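Local coordinates for protein multi-copper Oxidase CueO (Ochrobactrum, PDB 6EVG) that is a laccase-like multi-copper oxidase with oxidase activity towards lignin model compounds and lignosulfonate, at residues R223-A228 against G267-V272. Numbering follows the deposited sequence.
Sequences RILNGA and GERYEV. With EDO (1,2-ethanediol), chain D.
I224 and Y270 form the tightly knit centre of this contact, a hydrogen-bonded pair between antiparallel strands. I224 N gives to Y270 O at 2.8 Å, and Y270 N returns the bond to I224 O at 2.9 Å. The same I224 O also receives the CA-H of R269, at 3.2 Å from R269 CA. Beta-branched I224 suits the extended backbone; with CD1 anti to CA (chi2 177°), its chain stretches out to meet V272 CG2 at 4.0 Å, on a sheet face that packs on strand 262-264.

On the other face, R223 and E271 run side by side. R223 NH1 lies 3.3 Å from E271 OE1, a salt bridge of charge alone, since the oxygen sits over the guanidinium face and no N-H points at it. NE of R223 also pairs with D170, and E271 OE1 with R221, so these buried charges probably offset one another. A leucine in place of R223 would probably leave D170 without this charged mate and E271 without the guanidinium beside it. Next along, apolar L225 fits the aliphatic part of R269, CD1 resting 3.8 Å from R269 CD. The R269 chain, bent at chi2 and chi3, curls back to place NH1 in plane with G267 O, while NE and NH2 reach F127 and D462.

Towards N226 one bond lengthens, N226 N to E268 O at 3.3 Å, but G267 N to N226 O closes again at 2.9 Å. G267 has a positive phi (93°), where a side chain would jam against the preceding carbonyl. Unlike the buried pairs, the turn at G227 is partly exposed; there N226 OD1 accepts from A228 N, an Asx turn. The extended E268 chain carries OE2 to a salt bridge with K461 and a hydrogen bond from O1 of 1,2-ethanediol, probably from the crystallisation liquor. These neighbouring strands belong to the cupredoxin-like beta-sandwich of the middle domain of multicopper oxidases.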
loop_
_atom_site.group_PDB
_atom_site.type_symbol
_atom_site.label_atom_id
_atom_site.label_comp_id
_atom_site.label_asym_id
_atom_site.label_seq_id
_atom_site.Cartn_x
_atom_site.Cartn_y
_atom_site.Cartn_z
ATOM N N ARG A 223 4.788 9.749 6.158
ATOM C CA ARG A 223 4.766 8.813 5.043
ATOM C C ARG A 223 3.641 7.834 5.360
ATOM O O ARG A 223 3.776 6.969 6.233
ATOM C CB ARG A 223 6.094 8.132 4.861
ATOM C CG ARG A 223 7.254 9.094 4.642
ATOM C CD ARG A 223 8.441 8.425 4.055
ATOM N NE ARG A 223 9.660 9.183 4.137
ATOM C CZ ARG A 223 10.640 9.147 3.230
ATOM N NH1 ARG A 223 10.419 8.637 2.016
ATOM N NH2 ARG A 223 11.802 9.606 3.565
ATOM N N ILE A 224 2.479 8.009 4.693
ATOM C CA ILE A 224 1.238 7.346 5.078
ATOM C C ILE A 224 0.960 6.191 4.089
ATOM O O ILE A 224 0.928 6.384 2.894
ATOM C CB ILE A 224 0.056 8.312 5.080
ATOM C CG1 ILE A 224 0.378 9.564 5.968
ATOM C CG2 ILE A 224 -1.188 7.587 5.601
ATOM C CD1 ILE A 224 -0.727 10.623 5.959
ATOM N N LEU A 225 0.763 5.010 4.677
ATOM C CA LEU A 225 0.363 3.800 3.941
ATOM C C LEU A 225 -0.993 3.326 4.518
ATOM O O LEU A 225 -1.155 3.229 5.737
ATOM C CB LEU A 225 1.397 2.690 4.164
ATOM C CG LEU A 225 0.946 1.275 3.745
ATOM C CD1 LEU A 225 0.754 1.100 2.253
ATOM C CD2 LEU A 225 1.980 0.275 4.251
ATOM N N ASN A 226 -1.943 2.977 3.618
ATOM C CA ASN A 226 -3.110 2.213 4.057
ATOM C C ASN A 226 -2.784 0.727 3.916
ATOM O O ASN A 226 -2.659 0.221 2.803
ATOM C CB ASN A 226 -4.336 2.598 3.225
ATOM C CG ASN A 226 -5.536 1.794 3.626
ATOM O OD1 ASN A 226 -5.462 0.779 4.283
ATOM N ND2 ASN A 226 -6.733 2.297 3.216
ATOM N N GLY A 227 -2.589 0.079 5.075
ATOM C CA GLY A 227 -2.292 -1.330 5.101
ATOM C C GLY A 227 -3.475 -2.235 5.506
ATOM O O GLY A 227 -3.242 -3.402 5.872
ATOM N N ALA A 228 -4.686 -1.697 5.451
ATOM C CA ALA A 228 -5.866 -2.447 5.874
ATOM C C ALA A 228 -6.309 -3.450 4.779
ATOM O O ALA A 228 -5.929 -3.327 3.617
ATOM C CB ALA A 228 -7.020 -1.493 6.130
ATOM N N GLY A 267 -3.159 -0.177 -0.047
ATOM C CA GLY A 267 -2.029 -0.247 -0.950
ATOM C C GLY A 267 -1.459 1.050 -1.422
ATOM O O GLY A 267 -0.302 1.073 -1.885
ATOM N N GLU A 268 -2.216 2.143 -1.320
ATOM C CA GLU A 268 -1.717 3.454 -1.676
ATOM C C GLU A 268 -0.831 4.020 -0.591
ATOM O O GLU A 268 -1.002 3.756 0.601
ATOM C CB GLU A 268 -2.872 4.447 -1.925
ATOM C CG GLU A 268 -3.745 4.171 -3.130
ATOM C CD GLU A 268 -4.654 5.392 -3.374
ATOM O OE1 GLU A 268 -5.714 5.463 -2.709
ATOM O OE2 GLU A 268 -4.253 6.249 -4.202
ATOM N N ARG A 269 0.073 4.883 -1.085
ATOM C CA ARG A 269 0.937 5.668 -0.197
ATOM C C ARG A 269 0.849 7.127 -0.579
ATOM O O ARG A 269 0.827 7.472 -1.759
ATOM C CB ARG A 269 2.431 5.250 -0.279
ATOM C CG ARG A 269 2.745 3.858 0.263
ATOM C CD ARG A 269 2.501 2.728 -0.725
ATOM N NE ARG A 269 3.482 2.755 -1.795
ATOM C CZ ARG A 269 3.292 2.240 -3.001
ATOM N NH1 ARG A 269 2.123 1.678 -3.345
ATOM N NH2 ARG A 269 4.292 2.265 -3.889
ATOM N N TYR A 270 0.897 8.007 0.434
ATOM C CA TYR A 270 1.080 9.433 0.202
ATOM C C TYR A 270 2.082 9.950 1.245
ATOM O O TYR A 270 1.979 9.626 2.436
ATOM C CB TYR A 270 -0.221 10.217 0.349
ATOM C CG TYR A 270 -1.204 9.935 -0.773
ATOM C CD1 TYR A 270 -1.126 10.627 -1.965
ATOM C CD2 TYR A 270 -2.158 8.947 -0.665
ATOM C CE1 TYR A 270 -2.024 10.359 -3.005
ATOM C CE2 TYR A 270 -3.057 8.677 -1.686
ATOM C CZ TYR A 270 -2.961 9.383 -2.846
ATOM O OH TYR A 270 -3.814 9.098 -3.932
ATOM N N GLU A 271 2.995 10.798 0.774
ATOM C CA GLU A 271 3.888 11.534 1.699
ATOM C C GLU A 271 3.367 12.969 1.791
ATOM O O GLU A 271 3.129 13.610 0.743
ATOM C CB GLU A 271 5.317 11.526 1.212
ATOM C CG GLU A 271 5.917 10.144 0.971
ATOM C CD GLU A 271 7.371 10.169 0.609
ATOM O OE1 GLU A 271 8.140 10.892 1.245
ATOM O OE2 GLU A 271 7.740 9.493 -0.357
ATOM N N VAL A 272 3.154 13.420 3.023
ATOM C CA VAL A 272 2.593 14.750 3.256
ATOM C C VAL A 272 3.462 15.501 4.230
ATOM O O VAL A 272 4.135 14.946 5.100
ATOM C CB VAL A 272 1.169 14.651 3.776
ATOM C CG1 VAL A 272 0.283 13.897 2.797
ATOM C CG2 VAL A 272 1.064 14.129 5.177
HETATM C C1 EDO D . -6.556 8.088 -6.427
HETATM O O1 EDO D . -6.341 6.761 -5.952
HETATM C C2 EDO D . -7.756 8.107 -7.345
HETATM O O2 EDO D . -8.986 7.809 -6.664
#